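Local coordinates for protein putative oxidoreductase (PDB 3NX4) that binds NADP and probably acts as an NADPH-dependent acryloyl-CoA reductase of the medium-chain dehydrogenase/reductase family, at residues Ile53-Phe65 with Leu85-Ala99. Numbering follows the deposited sequence.
Sequences IIRHFPMIPGIDF and LTGWGVGENHWGGLA
Ile60 CG1 stands anti to its carbonyl carbon (chi1 -66°) and Trp95 CG likewise (chi1 -79°), which lays the isoleucine branch across one face of the indole at about a right angle. This is a CH-pi contact, CG1 lying 3.9 Å from the centroid of the Trp95 five-membered ring. The two segments belong to the GroES-like domain: the antiparallel hairpin of strands 64-72 and 82-86, with the glycine-rich loop that follows folded back along residues 59-63. Met59, present as selenomethionine, bends at chi2 and chi3, bringing SE within 3.9 Å of Trp95 CD1 as an oblique Met-aromatic contact, while CE reaches the Glu92 carbonyl. Trp95 NE1 donates to Pro58 O (3.2 Å), with the oxygen 17° out of the indole plane, so the ring is held at its nitrogen and packed over one face. Between the two loops, three backbone N-H groups, of Gly96, Leu98 and Gly97, donate to the carbonyl oxygens of Ile60, Pro61 and Gly62; Gly97 CA packs against Phe65 CB and lies 3.4 Å from Asp64 O, a CA-H...O contact. In the hairpin Leu85 CB sits over a face of Phe65, and Leu85 N and O bond to Phe65 O and N. Asp64 OD1 touches Thr86 CG2 (3.4 Å), but its carboxylate is held by Thr126, Asn40 and Ser38. The side chain of Ile63 lies about 6 Å from a bound NADP. Glu92 OE1 forms a salt bridge to Lys42, while a water donates to both Glu92 OE2 (2.7 Å) and Ile53 O (2.8 Å).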
ATOM      1  N   ILE A  53     -21.586   2.810 -13.959  1.00 70.96           N
ATOM      2  CA  ILE A  53     -21.762   3.566 -12.725  1.00 63.99           C
ATOM      3  C   ILE A  53     -23.207   3.519 -12.230  1.00 63.09           C
ATOM      4  O   ILE A  53     -23.462   3.325 -11.040  1.00 57.80           O
ATOM      5  CB  ILE A  53     -21.361   5.040 -12.910  1.00 57.12           C
ATOM      6  CG1 ILE A  53     -19.904   5.148 -13.364  1.00 51.78           C
ATOM      7  CG2 ILE A  53     -21.586   5.815 -11.620  1.00 51.50           C
ATOM      8  CD1 ILE A  53     -18.905   4.771 -12.289  1.00 53.80           C
ATOM      9  N   ILE A  54     -24.150   3.677 -13.148  1.00 70.24           N
ATOM     10  CA  ILE A  54     -25.555   3.682 -12.784  1.00 76.36           C
ATOM     11  C   ILE A  54     -26.249   2.381 -13.155  1.00 87.86           C
ATOM     12  O   ILE A  54     -26.283   2.002 -14.321  1.00 86.31           O
ATOM     13  CB  ILE A  54     -26.291   4.817 -13.502  1.00 68.70           C
ATOM     14  CG1 ILE A  54     -25.524   6.127 -13.356  1.00 59.62           C
ATOM     15  CG2 ILE A  54     -27.681   4.972 -12.945  1.00 69.03           C
ATOM     16  CD1 ILE A  54     -25.493   6.648 -11.966  1.00 55.43           C
ATOM     17  N   ARG A  55     -26.804   1.700 -12.158  1.00 83.69           N
ATOM     18  CA  ARG A  55     -27.557   0.475 -12.406  1.00 96.88           C
ATOM     19  C   ARG A  55     -29.063   0.684 -12.242  1.00101.28           C
ATOM     20  O   ARG A  55     -29.854  -0.191 -12.567  1.00104.50           O
ATOM     21  CB  ARG A  55     -27.065  -0.662 -11.513  1.00102.95           C
ATOM     22  CG  ARG A  55     -25.840  -1.359 -12.051  1.00110.55           C
ATOM     23  CD  ARG A  55     -25.382  -2.467 -11.125  1.00120.40           C
ATOM     24  NE  ARG A  55     -26.432  -3.448 -10.861  1.00127.34           N
ATOM     25  CZ  ARG A  55     -26.734  -4.455 -11.672  1.00130.78           C
ATOM     26  NH1 ARG A  55     -26.068  -4.615 -12.809  1.00131.18           N
ATOM     27  NH2 ARG A  55     -27.702  -5.299 -11.346  1.00131.45           N
ATOM     28  N   HIS A  56     -29.448   1.853 -11.751  1.00100.03           N
ATOM     29  CA  HIS A  56     -30.851   2.182 -11.549  1.00 98.18           C
ATOM     30  C   HIS A  56     -31.260   3.385 -12.389  1.00 85.23           C
ATOM     31  O   HIS A  56     -30.598   4.405 -12.366  1.00 85.03           O
ATOM     32  CB  HIS A  56     -31.105   2.502 -10.074  1.00110.35           C
ATOM     33  CG  HIS A  56     -31.132   1.300  -9.183  1.00122.29           C
ATOM     34  ND1 HIS A  56     -32.097   0.320  -9.288  1.00127.16           N
ATOM     35  CD2 HIS A  56     -30.335   0.933  -8.154  1.00127.00           C
ATOM     36  CE1 HIS A  56     -31.881  -0.608  -8.373  1.00129.44           C
ATOM     37  NE2 HIS A  56     -30.816  -0.261  -7.672  1.00129.66           N
ATOM     38  N   PHE A  57     -32.356   3.266 -13.122  1.00 76.92           N
ATOM     39  CA  PHE A  57     -32.866   4.363 -13.932  1.00 69.93           C
ATOM     40  C   PHE A  57     -34.365   4.471 -13.718  1.00 70.35           C
ATOM     41  O   PHE A  57     -35.017   3.470 -13.459  1.00 75.49           O
ATOM     42  CB  PHE A  57     -32.580   4.113 -15.406  1.00 73.33           C
ATOM     43  CG  PHE A  57     -31.131   4.206 -15.771  1.00 75.02           C
ATOM     44  CD1 PHE A  57     -30.592   5.398 -16.195  1.00 73.72           C
ATOM     45  CD2 PHE A  57     -30.315   3.102 -15.701  1.00 73.56           C
ATOM     46  CE1 PHE A  57     -29.267   5.488 -16.535  1.00 67.86           C
ATOM     47  CE2 PHE A  57     -28.995   3.189 -16.046  1.00 73.80           C
ATOM     48  CZ  PHE A  57     -28.470   4.386 -16.458  1.00 68.84           C
ATOM     49  N   PRO A  58     -34.928   5.662 -13.835  1.00 67.43           N
ATOM     50  CA  PRO A  58     -34.207   6.899 -14.127  1.00 64.85           C
ATOM     51  C   PRO A  58     -33.390   7.408 -12.943  1.00 65.44           C
ATOM     52  O   PRO A  58     -33.722   7.149 -11.795  1.00 66.06           O
ATOM     53  CB  PRO A  58     -35.334   7.870 -14.441  1.00 64.76           C
ATOM     54  CG  PRO A  58     -36.443   7.408 -13.597  1.00 67.22           C
ATOM     55  CD  PRO A  58     -36.337   5.917 -13.512  1.00 66.73           C
HETATM   56  N   MSE A  59     -32.318   8.128 -13.240  1.00 66.02           N
HETATM   57  CA  MSE A  59     -31.431   8.633 -12.208  1.00 63.07           C
HETATM   58  C   MSE A  59     -31.054  10.094 -12.367  1.00 57.78           C
HETATM   59  O   MSE A  59     -30.786  10.551 -13.458  1.00 56.31           O
HETATM   60  CB  MSE A  59     -30.158   7.786 -12.198  1.00 60.30           C
HETATM   61  CG  MSE A  59     -29.030   8.348 -11.366  1.00 59.30           C
HETATM   62 SE   MSE A  59     -29.356   8.124  -9.492  0.75 59.63          SE
HETATM   63  CE  MSE A  59     -29.545   6.217  -9.494  1.00 72.93           C
ATOM     64  N   ILE A  60     -31.002  10.818 -11.260  1.00 56.71           N
ATOM     65  CA  ILE A  60     -30.504  12.177 -11.279  1.00 49.69           C
ATOM     66  C   ILE A  60     -29.059  12.011 -10.832  1.00 46.57           C
ATOM     67  O   ILE A  60     -28.806  11.592  -9.716  1.00 49.86           O
ATOM     68  CB  ILE A  60     -31.215  13.064 -10.277  1.00 47.74           C
ATOM     69  CG1 ILE A  60     -32.681  13.234 -10.657  1.00 56.71           C
ATOM     70  CG2 ILE A  60     -30.560  14.412 -10.212  1.00 44.09           C
ATOM     71  CD1 ILE A  60     -33.320  14.397  -9.974  1.00 60.68           C
ATOM     72  N   PRO A  61     -28.113  12.328 -11.705  1.00 44.30           N
ATOM     73  CA  PRO A  61     -26.701  12.128 -11.378  1.00 40.70           C
ATOM     74  C   PRO A  61     -26.157  13.312 -10.591  1.00 40.30           C
ATOM     75  O   PRO A  61     -26.898  14.259 -10.296  1.00 39.56           O
ATOM     76  CB  PRO A  61     -26.048  12.061 -12.755  1.00 42.71           C
ATOM     77  CG  PRO A  61     -26.868  13.011 -13.574  1.00 42.12           C
ATOM     78  CD  PRO A  61     -28.296  12.835 -13.078  1.00 39.61           C
ATOM     79  N   GLY A  62     -24.872  13.253 -10.257  1.00 38.48           N
ATOM     80  CA  GLY A  62     -24.219  14.317  -9.520  1.00 36.50           C
ATOM     81  C   GLY A  62     -23.883  13.858  -8.112  1.00 37.48           C
ATOM     82  O   GLY A  62     -24.760  13.787  -7.246  1.00 37.09           O
ATOM     83  N   ILE A  63     -22.610  13.554  -7.882  1.00 32.19           N
ATOM     84  CA  ILE A  63     -22.180  13.019  -6.600  1.00 33.88           C
ATOM     85  C   ILE A  63     -21.892  14.132  -5.594  1.00 33.17           C
ATOM     86  O   ILE A  63     -21.627  13.864  -4.424  1.00 31.85           O
ATOM     87  CB  ILE A  63     -20.939  12.097  -6.755  1.00 36.78           C
ATOM     88  CG1 ILE A  63     -19.726  12.889  -7.256  1.00 34.14           C
ATOM     89  CG2 ILE A  63     -21.248  10.944  -7.709  1.00 31.08           C
ATOM     90  CD1 ILE A  63     -18.500  12.011  -7.546  1.00 33.32           C
ATOM     91  N   ASP A  64     -21.946  15.379  -6.055  1.00 27.40           N
ATOM     92  CA  ASP A  64     -21.694  16.526  -5.189  1.00 33.84           C
ATOM     93  C   ASP A  64     -22.850  17.518  -5.254  1.00 37.67           C
ATOM     94  O   ASP A  64     -23.540  17.610  -6.266  1.00 33.93           O
ATOM     95  CB  ASP A  64     -20.442  17.296  -5.647  1.00 31.30           C
ATOM     96  CG  ASP A  64     -19.213  16.429  -5.774  1.00 35.57           C
ATOM     97  OD1 ASP A  64     -19.121  15.392  -5.085  1.00 34.19           O
ATOM     98  OD2 ASP A  64     -18.312  16.820  -6.554  1.00 31.86           O
ATOM     99  N   PHE A  65     -23.034  18.282  -4.184  1.00 31.00           N
ATOM    100  CA  PHE A  65     -23.845  19.494  -4.258  1.00 34.35           C
ATOM    101  C   PHE A  65     -23.565  20.400  -3.066  1.00 36.10           C
ATOM    102  O   PHE A  65     -23.032  19.959  -2.048  1.00 31.45           O
ATOM    103  CB  PHE A  65     -25.349  19.195  -4.415  1.00 29.02           C
ATOM    104  CG  PHE A  65     -25.997  18.570  -3.187  1.00 29.90           C
ATOM    105  CD1 PHE A  65     -26.181  19.306  -2.028  1.00 33.76           C
ATOM    106  CD2 PHE A  65     -26.431  17.251  -3.210  1.00 29.29           C
ATOM    107  CE1 PHE A  65     -26.793  18.731  -0.899  1.00 32.40           C
ATOM    108  CE2 PHE A  65     -27.041  16.676  -2.098  1.00 36.61           C
ATOM    109  CZ  PHE A  65     -27.216  17.417  -0.940  1.00 32.71           C
ATOM    110  N   LEU A  85     -22.448  18.345   0.170  1.00 32.12           N
ATOM    111  CA  LEU A  85     -22.426  16.893   0.174  1.00 34.57           C
ATOM    112  C   LEU A  85     -21.528  16.395  -0.948  1.00 33.41           C
ATOM    113  O   LEU A  85     -21.579  16.899  -2.068  1.00 27.78           O
ATOM    114  CB  LEU A  85     -23.840  16.318   0.017  1.00 30.69           C
ATOM    115  CG  LEU A  85     -24.004  14.795  -0.089  1.00 32.85           C
ATOM    116  CD1 LEU A  85     -25.384  14.345   0.446  1.00 31.75           C
ATOM    117  CD2 LEU A  85     -23.796  14.307  -1.518  1.00 29.79           C
ATOM    118  N   THR A  86     -20.700  15.410  -0.627  1.00 31.58           N
ATOM    119  CA  THR A  86     -20.003  14.634  -1.641  1.00 33.06           C
ATOM    120  C   THR A  86     -20.129  13.156  -1.274  1.00 27.06           C
ATOM    121  O   THR A  86     -20.052  12.789  -0.091  1.00 32.22           O
ATOM    122  CB  THR A  86     -18.493  15.018  -1.761  1.00 29.03           C
ATOM    123  OG1 THR A  86     -17.795  14.659  -0.560  1.00 33.78           O
ATOM    124  CG2 THR A  86     -18.327  16.516  -2.006  1.00 28.57           C
ATOM    125  N   GLY A  87     -20.350  12.310  -2.275  1.00 31.91           N
ATOM    126  CA  GLY A  87     -20.215  10.871  -2.079  1.00 29.11           C
ATOM    127  C   GLY A  87     -21.415  10.180  -1.468  1.00 35.68           C
ATOM    128  O   GLY A  87     -22.560  10.532  -1.758  1.00 38.94           O
ATOM    129  N   TRP A  88     -21.134   9.184  -0.630  1.00 34.38           N
ATOM    130  CA  TRP A  88     -22.151   8.391   0.069  1.00 36.21           C
ATOM    131  C   TRP A  88     -23.116   7.630  -0.844  1.00 39.97           C
ATOM    132  O   TRP A  88     -24.118   7.103  -0.372  1.00 40.09           O
ATOM    133  CB  TRP A  88     -22.942   9.261   1.049  1.00 37.61           C
ATOM    134  CG  TRP A  88     -22.133   9.774   2.203  1.00 34.87           C
ATOM    135  CD1 TRP A  88     -21.862  11.082   2.502  1.00 33.84           C
ATOM    136  CD2 TRP A  88     -21.475   8.989   3.204  1.00 35.29           C
ATOM    137  NE1 TRP A  88     -21.091  11.156   3.639  1.00 36.09           N
ATOM    138  CE2 TRP A  88     -20.836   9.885   4.086  1.00 36.48           C
ATOM    139  CE3 TRP A  88     -21.371   7.616   3.446  1.00 37.67           C
ATOM    140  CZ2 TRP A  88     -20.103   9.450   5.191  1.00 38.03           C
ATOM    141  CZ3 TRP A  88     -20.640   7.186   4.548  1.00 39.32           C
ATOM    142  CH2 TRP A  88     -20.019   8.101   5.405  1.00 36.63           C
ATOM    143  N   GLY A  89     -22.776   7.538  -2.122  1.00 39.20           N
ATOM    144  CA  GLY A  89     -23.605   6.859  -3.097  1.00 34.48           C
ATOM    145  C   GLY A  89     -24.580   7.795  -3.781  1.00 42.56           C
ATOM    146  O   GLY A  89     -25.307   7.397  -4.688  1.00 44.44           O
ATOM    147  N   VAL A  90     -24.590   9.050  -3.357  1.00 34.09           N
ATOM    148  CA  VAL A  90     -25.444  10.031  -3.988  1.00 38.39           C
ATOM    149  C   VAL A  90     -24.929  10.172  -5.412  1.00 38.24           C
ATOM    150  O   VAL A  90     -23.726  10.221  -5.640  1.00 40.15           O
ATOM    151  CB  VAL A  90     -25.383  11.383  -3.273  1.00 34.89           C
ATOM    152  CG1 VAL A  90     -26.171  12.422  -4.033  1.00 39.20           C
ATOM    153  CG2 VAL A  90     -25.885  11.258  -1.855  1.00 37.14           C
ATOM    154  N   GLY A  91     -25.841  10.225  -6.368  1.00 36.58           N
ATOM    155  CA  GLY A  91     -25.480  10.339  -7.763  1.00 43.57           C
ATOM    156  C   GLY A  91     -25.149   8.993  -8.377  1.00 48.50           C
ATOM    157  O   GLY A  91     -24.841   8.907  -9.560  1.00 49.29           O
ATOM    158  N   GLU A  92     -25.179   7.940  -7.564  1.00 45.23           N
ATOM    159  CA  GLU A  92     -24.928   6.580  -8.045  1.00 49.66           C
ATOM    160  C   GLU A  92     -26.102   5.632  -7.801  1.00 54.32           C
ATOM    161  O   GLU A  92     -26.516   4.894  -8.687  1.00 50.12           O
ATOM    162  CB  GLU A  92     -23.712   5.965  -7.361  1.00 47.40           C
ATOM    163  CG  GLU A  92     -22.414   6.698  -7.588  1.00 50.37           C
ATOM    164  CD  GLU A  92     -21.271   6.071  -6.823  1.00 56.21           C
ATOM    165  OE1 GLU A  92     -20.860   6.643  -5.798  1.00 55.35           O
ATOM    166  OE2 GLU A  92     -20.798   4.996  -7.235  1.00 56.90           O
ATOM    167  N   ASN A  93     -26.644   5.688  -6.588  1.00 54.01           N
ATOM    168  CA  ASN A  93     -27.806   4.901  -6.207  1.00 58.47           C
ATOM    169  C   ASN A  93     -28.888   5.769  -5.572  1.00 59.30           C
ATOM    170  O   ASN A  93     -29.950   5.282  -5.206  1.00 60.87           O
ATOM    171  CB  ASN A  93     -27.431   3.733  -5.292  1.00 65.81           C
ATOM    172  CG  ASN A  93     -26.641   4.168  -4.081  1.00 74.89           C
ATOM    173  OD1 ASN A  93     -26.965   5.160  -3.435  1.00 79.43           O
ATOM    174  ND2 ASN A  93     -25.599   3.417  -3.760  1.00 81.39           N
ATOM    175  N   HIS A  94     -28.601   7.054  -5.425  1.00 52.47           N
ATOM    176  CA  HIS A  94     -29.549   7.989  -4.842  1.00 52.63           C
ATOM    177  C   HIS A  94     -29.609   9.261  -5.680  1.00 51.03           C
ATOM    178  O   HIS A  94     -28.571   9.813  -6.025  1.00 51.47           O
ATOM    179  CB  HIS A  94     -29.122   8.309  -3.411  1.00 47.76           C
ATOM    180  CG  HIS A  94     -30.108   9.130  -2.644  1.00 52.00           C
ATOM    181  ND1 HIS A  94     -31.046   8.572  -1.805  1.00 56.29           N
ATOM    182  CD2 HIS A  94     -30.290  10.469  -2.575  1.00 56.75           C
ATOM    183  CE1 HIS A  94     -31.769   9.531  -1.256  1.00 56.98           C
ATOM    184  NE2 HIS A  94     -31.330  10.691  -1.707  1.00 62.54           N
ATOM    185  N   TRP A  95     -30.807   9.741  -5.995  1.00 46.71           N
ATOM    186  CA  TRP A  95     -30.926  10.969  -6.777  1.00 43.90           C
ATOM    187  C   TRP A  95     -30.026  12.060  -6.214  1.00 39.53           C
ATOM    188  O   TRP A  95     -30.027  12.323  -5.008  1.00 43.15           O
ATOM    189  CB  TRP A  95     -32.378  11.437  -6.850  1.00 44.41           C
ATOM    190  CG  TRP A  95     -33.189  10.670  -7.855  1.00 51.86           C
ATOM    191  CD1 TRP A  95     -32.858   9.484  -8.448  1.00 50.69           C
ATOM    192  CD2 TRP A  95     -34.460  11.049  -8.398  1.00 54.12           C
ATOM    193  NE1 TRP A  95     -33.848   9.099  -9.321  1.00 54.30           N
ATOM    194  CE2 TRP A  95     -34.841  10.044  -9.309  1.00 56.62           C
ATOM    195  CE3 TRP A  95     -35.313  12.137  -8.199  1.00 53.78           C
ATOM    196  CZ2 TRP A  95     -36.038  10.097 -10.019  1.00 60.19           C
ATOM    197  CZ3 TRP A  95     -36.498  12.188  -8.905  1.00 58.12           C
ATOM    198  CH2 TRP A  95     -36.849  11.176  -9.806  1.00 57.68           C
ATOM    199  N   GLY A  96     -29.265  12.697  -7.099  1.00 40.29           N
ATOM    200  CA  GLY A  96     -28.144  13.514  -6.684  1.00 41.32           C
ATOM    201  C   GLY A  96     -28.194  15.007  -6.931  1.00 39.74           C
ATOM    202  O   GLY A  96     -29.256  15.633  -6.939  1.00 39.89           O
ATOM    203  N   GLY A  97     -27.011  15.574  -7.150  1.00 37.97           N
ATOM    204  CA  GLY A  97     -26.809  17.001  -7.009  1.00 36.72           C
ATOM    205  C   GLY A  97     -27.047  17.841  -8.240  1.00 35.74           C
ATOM    206  O   GLY A  97     -27.103  19.070  -8.147  1.00 36.10           O
ATOM    207  N   LEU A  98     -27.177  17.196  -9.393  1.00 33.85           N
ATOM    208  CA  LEU A  98     -27.383  17.950 -10.628  1.00 32.80           C
ATOM    209  C   LEU A  98     -28.867  18.238 -10.818  1.00 41.56           C
ATOM    210  O   LEU A  98     -29.494  17.795 -11.782  1.00 38.13           O
ATOM    211  CB  LEU A  98     -26.740  17.240 -11.832  1.00 34.50           C
ATOM    212  CG  LEU A  98     -25.204  17.282 -11.771  1.00 38.70           C
ATOM    213  CD1 LEU A  98     -24.538  16.211 -12.634  1.00 39.03           C
ATOM    214  CD2 LEU A  98     -24.682  18.672 -12.131  1.00 39.93           C
ATOM    215  N   ALA A  99     -29.412  18.988  -9.865  1.00 45.31           N
ATOM    216  CA  ALA A  99     -30.830  19.324  -9.833  1.00 46.40           C
ATOM    217  C   ALA A  99     -31.047  20.515  -8.910  1.00 45.50           C
ATOM    218  O   ALA A  99     -30.170  20.870  -8.118  1.00 43.30           O
ATOM    219  CB  ALA A  99     -31.650  18.134  -9.361  1.00 47.67           C
TER
HETATM  220  O   HOH W   1     -21.729   3.025  -8.845  1.00 62.74           O
HETATM  221  O   HOH W   2     -27.484   2.990  -9.993  1.00 69.08           O
HETATM  222  O   HOH W   3     -23.268  10.964 -11.170  1.00 42.29           O